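Local coordinates for protein B-agarase (Agarivorans gilvus, PDB 5Z6P) that is a family 50 glycoside hydrolase with agarase activity, which probably hydrolyses beta-galactosidic linkages in the polysaccharide backbone of agar, at residues A[459-464]-A[469-474]; A[464-469]-A[525-530]; A[510-515]-A[592-597]; A[520-525]-A[582-587]. One frame throughout, in Å; residues are numbered along the deposited sequence.

How the contacts relate
Hairpin 461-473, helix 523-530, the loop after strand 501-506 and helix 581-609 meet in one compact region. Contacts 1 and 2 have centres about 8 Å apart and share S464, where the hairpin enters its turn. Contact 1 meets contact 3, centres about 11 Å apart, through F594: its CZ lies 3.3 Å from V462 CG2. Contacts 2 and 4 (centres about 12 Å apart) both use helix 523-530, and contacts 3 and 4 (about 10 Å) both use helix 581-609. Contacts 1 and 4 are farther apart, about 16 Å between centres, yet L472 CD1 reaches I524 CD1 at 3.9 Å. None of the four contacts holds a bound ligand.

Contact 1 of 4, residues A[459-464]-A[469-474]; sequences FDQVSS and WAALPD
V462 and L472 are paired twice through their backbones, which defines the core of a short antiparallel beta hairpin. V462 N donates to L472 O at 2.9 Å, and L472 N returns a bond to V462 O at 2.8 Å with an N-H...O angle of 164°. One step along, at the non-hydrogen-bonded pair Q461-P473, the CA atoms close to 4.5 Å and the side chains diverge. A third backbone bond, D474 N to D460 O at 2.9 Å, lies just beyond the bridged pairs; its donor stands well above the carbonyl plane. F459 runs alongside P473, with CE1 3.5 Å from P473 CB.

The looser flank is partly exposed: the extended Q461 chain lays its amide beside A471, whose CB lies 3.8 Å from Q461 CD and about equally far from OE1 and NE2. At the other edge the buried D474 carboxylate is held through both oxygens: water 1 bridges OD2, at 2.6 Å, to Q461 O, while OD1 bonds T538 OG1 and F476 N. D460 forms a salt bridge with R479.

V462 and L472 share the inner face of the hairpin, packing against I524 of helix 523-530 and F594 of helix 581-609.

Contact 2 of 4, residues A[464-469]-A[525-530]; sequences SGDDFW and AIHTLG
H527 NE2 donates to D466 OD1 over 2.8 Å, a histidine-carboxylate hydrogen bond tying the hairpin turn to helix 523-530. The acceptor lies close to the imidazole plane, whereas the donor meets OD1 on its anti side; carboxylate and ring planes are 62° apart. The N-H...O angle of 147° shows that the bond is noticeably bent.

H527 supplies the whole helical side of this contact. With its CG anti to the backbone N (chi1 -175°), the imidazole reaches out from the helix and lies along the turn backbone. Its CB rests 3.7 Å from S464 C, and CD2 comes within 3.3 Å of G465 C. G465 O sits over one ring face, offset toward the rim and 3.5 Å from H527 CE1; its approach to NE2 has too poor an angle for a hydrogen bond. F468 crosses the imidazole at about a right angle, touching CE1 to CE1 at 3.8 Å. The histidine is thus bordered by backbone, carboxylate and phenyl groups, at a partly solvent-exposed site.

Farther round the same helix, T528 packs on V462 of strand 461-462 and on helix 537-550, while L529 packs against helices 537-550 and 581-609.

Contact 3 of 4, residues A[510-515]-A[592-597]; sequences KSWGRM and EAFASE
The loop between strand 501-506 and helix 518-521 rests on the long helix 581-609 through W512, which meets F594 and A595 within what is probably the (beta/alpha)8-barrel catalytic domain usual for this family. The benzo end of the indole does the touching. W512 CZ3 lies 3.6 Å from F594 CE2 and 3.8 Å from A595 CB, so one indole carbon contacts both helix residues. The two aromatic rings are set obliquely, planes at 57° and centroids 6.0 Å apart. F594 has its CG anti to the backbone N (chi1 163°), which carries the phenyl ring out from the helix to meet the indole.

K510 CB lies over one face of the W512 ring, offset toward the rim, 3.7 Å above the plane. Beyond the pair, Y598 meets the indole edge-to-face, and F599 and F620 add further ring contacts.

E592 O accepts S596 N at 2.9 Å and S596 OG at 2.7 Å, from opposite faces of its carbonyl plane; the E592 carboxylate pairs with R631 and K635, and S596 OG also bonds K635.

Since W512, F594 and A595 are buried and touch carbon to carbon, dispersion and exclusion of water probably hold the loop here.

Contact 4 of 4, residues A[520-525]-A[582-587]; sequences GHYGIA and AQVEDY
Y522 packs against Y587 and V584 where the start of helix 523-530 meets the long helix 581-609, a helix-helix junction with Y522 at the N-cap position of the shorter helix. The CA atoms of A525 and Y587 approach to 5.5 Å, close enough for the alanine methyl to lie directly on the partner: A525 CB is 3.9 Å from Y587 CB. Y522 reaches the same Y587 CB through ring atom CD1 at 3.6 Å. Its other side, at CE2, touches V584 CG1 at 3.7 Å, the two side chains crossing at about a right angle. The side chains thus meet through carbon alone, with two backbone carbonyl oxygens, V584 O and Y587 O, also lying against Y522 and A525 respectively.

The aromatic ring of Y522 lies between two groups. V584 O stands over one face, while H521 CD2 lies over the centre of the opposite face, 3.5 Å above the plane. The hydroxyl of Y522 and NE2 of H521 bond to the two carboxylate oxygens of E628, which helps to fix both rings. A588 and L591, farther along helix 581-609, also touch Y522.

Y587 works differently: its CB faces the contact but its ring leads away. With CG beside the backbone N (chi1 -58°), the phenol turns toward H579, whose ND1 pairs with the hydroxyl, and toward I526 and L529 of helix 523-530.

Within helix 581-609, Q583 O accepts the amide of Y587, N to O 2.7 Å, and also stands 3.0 Å above the plane of the Y587 ring, offset toward its rim.

Contact 1 of 4, residues A[459-464]-A[469-474]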
loop_
_atom_site.group_PDB
_atom_site.type_symbol
_atom_site.label_atom_id
_atom_site.label_comp_id
_atom_site.label_asym_id
_atom_site.label_seq_id
_atom_site.Cartn_x
_atom_site.Cartn_y
_atom_site.Cartn_z
ATOM N N PHE A 459 11.959 16.229 -18.122
ATOM C CA PHE A 459 12.701 17.175 -17.299
ATOM C C PHE A 459 13.870 16.479 -16.623
ATOM O O PHE A 459 13.893 15.249 -16.526
ATOM C CB PHE A 459 11.792 17.854 -16.255
ATOM C CG PHE A 459 10.769 16.945 -15.629
ATOM C CD1 PHE A 459 11.147 15.917 -14.808
ATOM C CD2 PHE A 459 9.424 17.153 -15.851
ATOM C CE1 PHE A 459 10.207 15.095 -14.235
ATOM C CE2 PHE A 459 8.488 16.334 -15.284
ATOM C CZ PHE A 459 8.878 15.309 -14.473
ATOM N N ASP A 460 14.831 17.271 -16.145
ATOM C CA ASP A 460 15.934 16.731 -15.362
ATOM C C ASP A 460 15.396 15.965 -14.155
ATOM O O ASP A 460 14.298 16.230 -13.674
ATOM C CB ASP A 460 16.890 17.844 -14.906
ATOM C CG ASP A 460 17.540 18.591 -16.088
ATOM O OD1 ASP A 460 17.610 18.013 -17.186
ATOM O OD2 ASP A 460 17.970 19.752 -15.928
ATOM N N GLN A 461 16.177 15.005 -13.683
ATOM C CA GLN A 461 15.771 14.157 -12.576
ATOM C C GLN A 461 16.894 13.994 -11.575
ATOM O O GLN A 461 18.064 14.190 -11.904
ATOM C CB GLN A 461 15.345 12.776 -13.079
ATOM C CG GLN A 461 14.021 12.768 -13.793
ATOM C CD GLN A 461 13.705 11.406 -14.349
ATOM O OE1 GLN A 461 14.559 10.771 -14.955
ATOM N NE2 GLN A 461 12.489 10.946 -14.134
ATOM N N VAL A 462 16.524 13.614 -10.358
ATOM C CA VAL A 462 17.501 13.196 -9.376
ATOM C C VAL A 462 17.131 11.806 -8.903
ATOM O O VAL A 462 15.984 11.390 -9.043
ATOM C CB VAL A 462 17.574 14.152 -8.174
ATOM C CG1 VAL A 462 18.063 15.516 -8.603
ATOM C CG2 VAL A 462 16.229 14.274 -7.583
ATOM N N SER A 463 18.101 11.104 -8.333
ATOM C CA SER A 463 17.909 9.725 -7.899
ATOM C C SER A 463 18.701 9.386 -6.647
ATOM O O SER A 463 19.382 10.242 -6.076
ATOM C CB SER A 463 18.312 8.771 -9.023
ATOM O OG SER A 463 18.169 7.424 -8.633
ATOM N N SER A 464 18.623 8.126 -6.231
ATOM C CA SER A 464 19.480 7.620 -5.163
ATOM C C SER A 464 20.559 6.690 -5.689
ATOM O O SER A 464 21.413 6.241 -4.932
ATOM C CB SER A 464 18.656 6.890 -4.110
ATOM O OG SER A 464 17.939 7.827 -3.357
ATOM N N TRP A 469 15.737 4.289 -11.579
ATOM C CA TRP A 469 14.562 3.427 -11.627
ATOM C C TRP A 469 13.320 4.107 -11.039
ATOM O O TRP A 469 12.230 4.066 -11.628
ATOM C CB TRP A 469 14.853 2.117 -10.894
ATOM C CG TRP A 469 13.632 1.398 -10.416
ATOM C CD1 TRP A 469 12.669 0.820 -11.188
ATOM C CD2 TRP A 469 13.261 1.148 -9.054
ATOM N NE1 TRP A 469 11.710 0.240 -10.394
ATOM C CE2 TRP A 469 12.049 0.426 -9.081
ATOM C CE3 TRP A 469 13.831 1.467 -7.817
ATOM C CZ2 TRP A 469 11.396 0.023 -7.921
ATOM C CZ3 TRP A 469 13.182 1.065 -6.666
ATOM C CH2 TRP A 469 11.974 0.350 -6.726
ATOM N N ALA A 470 13.491 4.716 -9.869
ATOM C CA ALA A 470 12.442 5.521 -9.264
ATOM C C ALA A 470 12.974 6.929 -9.022
ATOM O O ALA A 470 13.089 7.373 -7.886
ATOM C CB ALA A 470 11.963 4.896 -7.972
ATOM N N ALA A 471 13.314 7.612 -10.104
ATOM C CA ALA A 471 13.871 8.944 -10.030
ATOM C C ALA A 471 12.794 9.985 -9.722
ATOM O O ALA A 471 11.618 9.785 -10.005
ATOM C CB ALA A 471 14.570 9.277 -11.323
ATOM N N LEU A 472 13.213 11.091 -9.127
ATOM C CA LEU A 472 12.310 12.178 -8.769
ATOM C C LEU A 472 12.580 13.370 -9.678
ATOM O O LEU A 472 13.651 13.481 -10.250
ATOM C CB LEU A 472 12.487 12.579 -7.295
ATOM C CG LEU A 472 12.074 11.589 -6.205
ATOM C CD1 LEU A 472 13.138 10.571 -5.937
ATOM C CD2 LEU A 472 11.731 12.326 -4.935
ATOM N N PRO A 473 11.610 14.268 -9.813
ATOM C CA PRO A 473 11.921 15.393 -10.695
ATOM C C PRO A 473 12.955 16.348 -10.082
ATOM O O PRO A 473 13.077 16.409 -8.866
ATOM C CB PRO A 473 10.568 16.079 -10.873
ATOM C CG PRO A 473 9.762 15.649 -9.699
ATOM C CD PRO A 473 10.202 14.258 -9.385
ATOM N N ASP A 474 13.709 17.041 -10.933
ATOM C CA ASP A 474 14.565 18.147 -10.493
ATOM C C ASP A 474 13.738 19.418 -10.588
ATOM O O ASP A 474 13.535 19.916 -11.669
ATOM C CB ASP A 474 15.825 18.238 -11.373
ATOM C CG ASP A 474 16.865 19.206 -10.825
ATOM O OD1 ASP A 474 16.490 20.189 -10.175
ATOM O OD2 ASP A 474 18.067 18.972 -11.057
HETATM O O HOH W 1 19.112 16.930 -12.358
HETATM O O HOH W 2 15.318 7.472 -6.913
#

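Contact 2 of 4, residues A[464-469]-A[525-530]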
loop_
_atom_site.group_PDB
_atom_site.type_symbol
_atom_site.label_atom_id
_atom_site.label_comp_id
_atom_site.label_asym_id
_atom_site.label_seq_id
_atom_site.Cartn_x
_atom_site.Cartn_y
_atom_site.Cartn_z
ATOM N N SER A 464 18.623 8.126 -6.231
ATOM C CA SER A 464 19.480 7.620 -5.163
ATOM C C SER A 464 20.559 6.690 -5.689
ATOM O O SER A 464 21.413 6.241 -4.932
ATOM C CB SER A 464 18.656 6.890 -4.110
ATOM O OG SER A 464 17.939 7.827 -3.357
ATOM N N GLY A 465 20.511 6.405 -6.986
ATOM C CA GLY A 465 21.471 5.517 -7.608
ATOM C C GLY A 465 21.572 5.802 -9.086
ATOM O O GLY A 465 20.738 6.518 -9.641
ATOM N N ASP A 466 22.590 5.246 -9.734
ATOM C CA ASP A 466 22.744 5.426 -11.175
ATOM C C ASP A 466 21.528 4.834 -11.909
ATOM O O ASP A 466 21.216 5.228 -13.036
ATOM C CB ASP A 466 24.058 4.810 -11.635
ATOM C CG ASP A 466 25.262 5.498 -10.987
ATOM O OD1 ASP A 466 25.090 6.652 -10.514
ATOM O OD2 ASP A 466 26.359 4.886 -10.921
ATOM N N ASP A 467 20.858 3.910 -11.221
ATOM C CA ASP A 467 19.559 3.328 -11.545
ATOM C C ASP A 467 18.651 4.270 -12.332
ATOM O O ASP A 467 18.393 4.066 -13.523
ATOM C CB ASP A 467 18.835 2.977 -10.246
ATOM C CG ASP A 467 19.808 2.687 -9.075
ATOM O OD1 ASP A 467 21.032 2.399 -9.338
ATOM O OD2 ASP A 467 19.352 2.836 -7.899
ATOM N N PHE A 468 18.191 5.318 -11.632
ATOM C CA PHE A 468 17.092 6.219 -12.048
ATOM C C PHE A 468 15.807 5.433 -12.250
ATOM O O PHE A 468 14.903 5.857 -12.980
ATOM C CB PHE A 468 17.447 7.013 -13.312
ATOM C CG PHE A 468 18.263 8.241 -13.037
ATOM C CD1 PHE A 468 19.639 8.157 -12.877
ATOM C CD2 PHE A 468 17.654 9.481 -12.937
ATOM C CE1 PHE A 468 20.391 9.297 -12.604
ATOM C CE2 PHE A 468 18.387 10.607 -12.666
ATOM C CZ PHE A 468 19.752 10.522 -12.501
ATOM N N TRP A 469 15.737 4.289 -11.579
ATOM C CA TRP A 469 14.562 3.427 -11.627
ATOM C C TRP A 469 13.320 4.107 -11.039
ATOM O O TRP A 469 12.230 4.066 -11.628
ATOM C CB TRP A 469 14.853 2.117 -10.894
ATOM C CG TRP A 469 13.632 1.398 -10.416
ATOM C CD1 TRP A 469 12.669 0.820 -11.188
ATOM C CD2 TRP A 469 13.261 1.148 -9.054
ATOM N NE1 TRP A 469 11.710 0.240 -10.394
ATOM C CE2 TRP A 469 12.049 0.426 -9.081
ATOM C CE3 TRP A 469 13.831 1.467 -7.817
ATOM C CZ2 TRP A 469 11.396 0.023 -7.921
ATOM C CZ3 TRP A 469 13.182 1.065 -6.666
ATOM C CH2 TRP A 469 11.974 0.350 -6.726
ATOM N N ALA A 525 20.572 12.996 -1.615
ATOM C CA ALA A 525 21.654 13.935 -1.369
ATOM C C ALA A 525 22.982 13.349 -1.848
ATOM O O ALA A 525 23.723 13.993 -2.580
ATOM C CB ALA A 525 21.725 14.297 0.093
ATOM N N ILE A 526 23.253 12.116 -1.450
ATOM C CA ILE A 526 24.521 11.458 -1.724
ATOM C C ILE A 526 24.760 11.241 -3.223
ATOM O O ILE A 526 25.824 11.578 -3.729
ATOM C CB ILE A 526 24.602 10.116 -0.966
ATOM C CG1 ILE A 526 24.526 10.389 0.541
ATOM C CG2 ILE A 526 25.882 9.355 -1.343
ATOM C CD1 ILE A 526 24.424 9.169 1.412
ATOM N N HIS A 527 23.771 10.689 -3.922
ATOM C CA HIS A 527 23.902 10.444 -5.352
ATOM C C HIS A 527 24.058 11.742 -6.146
ATOM O O HIS A 527 24.911 11.845 -7.014
ATOM C CB HIS A 527 22.695 9.672 -5.894
ATOM C CG HIS A 527 22.830 9.299 -7.335
ATOM N ND1 HIS A 527 22.293 10.054 -8.354
ATOM C CD2 HIS A 527 23.463 8.257 -7.927
ATOM C CE1 HIS A 527 22.582 9.487 -9.514
ATOM N NE2 HIS A 527 23.296 8.399 -9.279
ATOM N N THR A 528 23.221 12.719 -5.842
ATOM C CA THR A 528 23.258 13.999 -6.536
ATOM C C THR A 528 24.608 14.719 -6.352
ATOM O O THR A 528 25.138 15.265 -7.311
ATOM C CB THR A 528 22.098 14.894 -6.086
ATOM O OG1 THR A 528 20.856 14.266 -6.437
ATOM C CG2 THR A 528 22.162 16.232 -6.749
ATOM N N LEU A 529 25.170 14.689 -5.146
ATOM C CA LEU A 529 26.516 15.210 -4.906
ATOM C C LEU A 529 27.555 14.542 -5.828
ATOM O O LEU A 529 28.553 15.156 -6.216
ATOM C CB LEU A 529 26.925 15.026 -3.443
ATOM C CG LEU A 529 26.356 16.032 -2.441
ATOM C CD1 LEU A 529 26.660 15.636 -1.003
ATOM C CD2 LEU A 529 26.890 17.424 -2.764
ATOM N N GLY A 530 27.302 13.289 -6.178
ATOM C CA GLY A 530 28.174 12.569 -7.073
ATOM C C GLY A 530 28.100 13.063 -8.506
ATOM O O GLY A 530 29.006 12.801 -9.277
#

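Contact 3 of 4, residues A[510-515]-A[592-597]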
loop_
_atom_site.group_PDB
_atom_site.type_symbol
_atom_site.label_atom_id
_atom_site.label_comp_id
_atom_site.label_asym_id
_atom_site.label_seq_id
_atom_site.Cartn_x
_atom_site.Cartn_y
_atom_site.Cartn_z
ATOM N N LYS A 510 6.627 8.943 -3.801
ATOM C CA LYS A 510 7.965 9.080 -4.376
ATOM C C LYS A 510 9.020 8.486 -3.421
ATOM O O LYS A 510 8.789 8.381 -2.216
ATOM C CB LYS A 510 8.278 10.553 -4.690
ATOM C CG LYS A 510 7.405 11.151 -5.769
ATOM C CD LYS A 510 7.885 12.548 -6.184
ATOM C CE LYS A 510 6.968 13.166 -7.245
ATOM N NZ LYS A 510 6.863 12.326 -8.486
ATOM N N SER A 511 10.173 8.100 -3.965
ATOM C CA SER A 511 11.262 7.555 -3.152
ATOM C C SER A 511 12.116 8.650 -2.489
ATOM O O SER A 511 13.262 8.862 -2.876
ATOM C CB SER A 511 12.150 6.646 -4.011
ATOM O OG SER A 511 11.442 5.499 -4.444
ATOM N N TRP A 512 11.563 9.334 -1.487
ATOM C CA TRP A 512 12.223 10.526 -0.913
ATOM C C TRP A 512 13.433 10.167 -0.061
ATOM O O TRP A 512 14.237 11.034 0.292
ATOM C CB TRP A 512 11.254 11.340 -0.053
ATOM C CG TRP A 512 10.134 12.000 -0.768
ATOM C CD1 TRP A 512 8.817 11.600 -0.802
ATOM C CD2 TRP A 512 10.213 13.189 -1.560
ATOM N NE1 TRP A 512 8.075 12.491 -1.540
ATOM C CE2 TRP A 512 8.906 13.461 -2.028
ATOM C CE3 TRP A 512 11.266 14.043 -1.925
ATOM C CZ2 TRP A 512 8.627 14.569 -2.830
ATOM C CZ3 TRP A 512 10.982 15.140 -2.716
ATOM C CH2 TRP A 512 9.677 15.396 -3.156
ATOM N N GLY A 513 13.538 8.891 0.290
ATOM C CA GLY A 513 14.569 8.425 1.189
ATOM C C GLY A 513 13.982 7.556 2.297
ATOM O O GLY A 513 13.062 7.960 3.000
ATOM N N ARG A 514 14.515 6.351 2.442
ATOM C CA ARG A 514 14.019 5.413 3.439
ATOM C C ARG A 514 14.829 5.485 4.724
ATOM O O ARG A 514 16.040 5.241 4.726
ATOM C CB ARG A 514 14.040 3.987 2.883
ATOM C CG ARG A 514 13.533 2.927 3.848
ATOM C CD ARG A 514 13.727 1.542 3.251
ATOM N NE ARG A 514 13.098 0.515 4.075
ATOM C CZ ARG A 514 12.196 -0.346 3.621
ATOM N NH1 ARG A 514 11.832 -0.314 2.342
ATOM N NH2 ARG A 514 11.664 -1.242 4.437
ATOM N N MET A 515 14.160 5.827 5.818
ATOM C CA MET A 515 14.837 5.941 7.106
ATOM C C MET A 515 15.397 4.588 7.543
ATOM O O MET A 515 14.869 3.549 7.135
ATOM C CB MET A 515 13.886 6.473 8.167
ATOM C CG MET A 515 13.408 7.882 7.915
ATOM S SD MET A 515 12.539 8.543 9.325
ATOM C CE MET A 515 10.984 7.682 9.194
ATOM N N GLU A 592 16.254 18.525 2.443
ATOM C CA GLU A 592 15.156 19.432 2.729
ATOM C C GLU A 592 15.078 20.564 1.710
ATOM O O GLU A 592 13.985 20.911 1.293
ATOM C CB GLU A 592 15.258 20.020 4.146
ATOM C CG GLU A 592 14.210 21.093 4.398
ATOM C CD GLU A 592 13.997 21.418 5.860
ATOM O OE1 GLU A 592 14.567 20.717 6.696
ATOM O OE2 GLU A 592 13.255 22.369 6.168
ATOM N N ALA A 593 16.212 21.137 1.304
ATOM C CA ALA A 593 16.171 22.208 0.295
ATOM C C ALA A 593 15.610 21.686 -1.042
ATOM O O ALA A 593 14.810 22.335 -1.687
ATOM C CB ALA A 593 17.565 22.826 0.070
ATOM N N PHE A 594 16.058 20.510 -1.443
ATOM C CA PHE A 594 15.545 19.874 -2.654
ATOM C C PHE A 594 14.022 19.701 -2.600
ATOM O O PHE A 594 13.311 20.191 -3.466
ATOM C CB PHE A 594 16.230 18.518 -2.875
ATOM C CG PHE A 594 15.502 17.614 -3.849
ATOM C CD1 PHE A 594 15.460 17.911 -5.196
ATOM C CD2 PHE A 594 14.893 16.452 -3.405
ATOM C CE1 PHE A 594 14.808 17.069 -6.092
ATOM C CE2 PHE A 594 14.238 15.619 -4.278
ATOM C CZ PHE A 594 14.183 15.933 -5.626
ATOM N N ALA A 595 13.539 19.007 -1.572
ATOM C CA ALA A 595 12.122 18.748 -1.432
ATOM C C ALA A 595 11.323 20.040 -1.308
ATOM O O ALA A 595 10.248 20.149 -1.879
ATOM C CB ALA A 595 11.859 17.845 -0.238
ATOM N N SER A 596 11.844 21.027 -0.585
ATOM C CA SER A 596 11.091 22.280 -0.398
ATOM C C SER A 596 10.748 22.941 -1.733
ATOM O O SER A 596 9.652 23.478 -1.901
ATOM C CB SER A 596 11.863 23.267 0.487
ATOM O OG SER A 596 12.024 22.761 1.794
ATOM N N GLU A 597 11.680 22.890 -2.685
ATOM C CA GLU A 597 11.425 23.458 -4.000
ATOM C C GLU A 597 10.411 22.640 -4.804
ATOM O O GLU A 597 9.637 23.211 -5.534
ATOM C CB GLU A 597 12.723 23.586 -4.806
ATOM C CG GLU A 597 12.567 24.352 -6.124
ATOM C CD GLU A 597 12.338 25.867 -5.946
ATOM O OE1 GLU A 597 12.287 26.364 -4.805
ATOM O OE2 GLU A 597 12.209 26.569 -6.963
#

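Contact 4 of 4, residues A[520-525]-A[582-587]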
loop_
_atom_site.group_PDB
_atom_site.type_symbol
_atom_site.label_atom_id
_atom_site.label_comp_id
_atom_site.label_asym_id
_atom_site.label_seq_id
_atom_site.Cartn_x
_atom_site.Cartn_y
_atom_site.Cartn_z
ATOM N N GLY A 520 20.270 5.036 2.535
ATOM C CA GLY A 520 18.872 5.008 2.144
ATOM C C GLY A 520 18.200 6.344 2.409
ATOM O O GLY A 520 17.613 6.947 1.530
ATOM N N HIS A 521 18.316 6.801 3.645
ATOM C CA HIS A 521 17.698 8.035 4.101
ATOM C C HIS A 521 18.102 9.234 3.223
ATOM O O HIS A 521 17.244 9.947 2.701
ATOM C CB HIS A 521 18.084 8.261 5.571
ATOM C CG HIS A 521 17.387 9.409 6.235
ATOM N ND1 HIS A 521 17.240 9.486 7.602
ATOM C CD2 HIS A 521 16.837 10.541 5.733
ATOM C CE1 HIS A 521 16.614 10.607 7.915
ATOM N NE2 HIS A 521 16.360 11.264 6.798
ATOM N N TYR A 522 19.404 9.432 3.061
ATOM C CA TYR A 522 19.936 10.592 2.350
ATOM C C TYR A 522 20.469 10.228 0.960
ATOM O O TYR A 522 21.257 10.962 0.390
ATOM C CB TYR A 522 21.034 11.262 3.198
ATOM C CG TYR A 522 20.524 11.723 4.541
ATOM C CD1 TYR A 522 19.768 12.879 4.650
ATOM C CD2 TYR A 522 20.759 10.985 5.697
ATOM C CE1 TYR A 522 19.262 13.288 5.856
ATOM C CE2 TYR A 522 20.258 11.403 6.926
ATOM C CZ TYR A 522 19.511 12.553 6.985
ATOM O OH TYR A 522 19.015 12.999 8.166
ATOM N N GLY A 523 20.015 9.099 0.417
ATOM C CA GLY A 523 20.379 8.670 -0.926
ATOM C C GLY A 523 20.308 9.731 -2.025
ATOM O O GLY A 523 21.186 9.805 -2.878
ATOM N N ILE A 524 19.271 10.561 -2.000
ATOM C CA ILE A 524 19.121 11.614 -2.998
ATOM C C ILE A 524 20.224 12.667 -2.851
ATOM O O ILE A 524 20.750 13.165 -3.834
ATOM C CB ILE A 524 17.723 12.292 -2.906
ATOM C CG1 ILE A 524 16.616 11.325 -3.330
ATOM C CG2 ILE A 524 17.663 13.529 -3.774
ATOM C CD1 ILE A 524 15.218 11.786 -2.904
ATOM N N ALA A 525 20.572 12.996 -1.615
ATOM C CA ALA A 525 21.654 13.935 -1.369
ATOM C C ALA A 525 22.982 13.349 -1.848
ATOM O O ALA A 525 23.723 13.993 -2.580
ATOM C CB ALA A 525 21.725 14.297 0.093
ATOM N N ALA A 582 29.124 15.282 10.430
ATOM C CA ALA A 582 28.998 16.604 9.817
ATOM C C ALA A 582 28.394 16.514 8.414
ATOM O O ALA A 582 27.521 17.289 8.058
ATOM C CB ALA A 582 30.334 17.297 9.767
ATOM N N GLN A 583 28.867 15.566 7.620
ATOM C CA GLN A 583 28.300 15.343 6.299
ATOM C C GLN A 583 26.814 14.993 6.355
ATOM O O GLN A 583 26.058 15.394 5.481
ATOM C CB GLN A 583 29.070 14.239 5.565
ATOM C CG GLN A 583 30.436 14.693 5.056
ATOM C CD GLN A 583 31.303 13.544 4.554
ATOM O OE1 GLN A 583 31.253 12.438 5.079
ATOM N NE2 GLN A 583 32.118 13.820 3.550
ATOM N N VAL A 584 26.392 14.250 7.377
ATOM C CA VAL A 584 24.986 13.851 7.477
ATOM C C VAL A 584 24.106 15.055 7.821
ATOM O O VAL A 584 23.028 15.206 7.269
ATOM C CB VAL A 584 24.786 12.718 8.508
ATOM C CG1 VAL A 584 23.313 12.490 8.800
ATOM C CG2 VAL A 584 25.424 11.420 7.981
ATOM N N GLU A 585 24.578 15.932 8.705
ATOM C CA GLU A 585 23.901 17.216 8.904
ATOM C C GLU A 585 23.718 17.950 7.570
ATOM O O GLU A 585 22.650 18.463 7.286
ATOM C CB GLU A 585 24.675 18.104 9.886
ATOM C CG GLU A 585 24.487 17.746 11.358
ATOM C CD GLU A 585 25.635 18.250 12.235
ATOM O OE1 GLU A 585 25.749 17.796 13.391
ATOM O OE2 GLU A 585 26.434 19.089 11.769
ATOM N N ASP A 586 24.765 17.970 6.751
ATOM C CA ASP A 586 24.701 18.598 5.431
ATOM C C ASP A 586 23.749 17.850 4.478
ATOM O O ASP A 586 22.997 18.478 3.760
ATOM C CB ASP A 586 26.112 18.709 4.824
ATOM C CG ASP A 586 26.971 19.765 5.530
ATOM O OD1 ASP A 586 26.387 20.710 6.072
ATOM O OD2 ASP A 586 28.209 19.646 5.550
ATOM N N TYR A 587 23.772 16.519 4.480
ATOM C CA TYR A 587 22.822 15.761 3.657
ATOM C C TYR A 587 21.389 16.165 3.996
ATOM O O TYR A 587 20.555 16.322 3.110
ATOM C CB TYR A 587 22.981 14.236 3.832
ATOM C CG TYR A 587 24.351 13.673 3.510
ATOM C CD1 TYR A 587 25.228 14.341 2.668
ATOM C CD2 TYR A 587 24.756 12.456 4.051
ATOM C CE1 TYR A 587 26.491 13.816 2.382
ATOM C CE2 TYR A 587 25.986 11.933 3.785
ATOM C CZ TYR A 587 26.854 12.608 2.955
ATOM O OH TYR A 587 28.079 12.064 2.717
#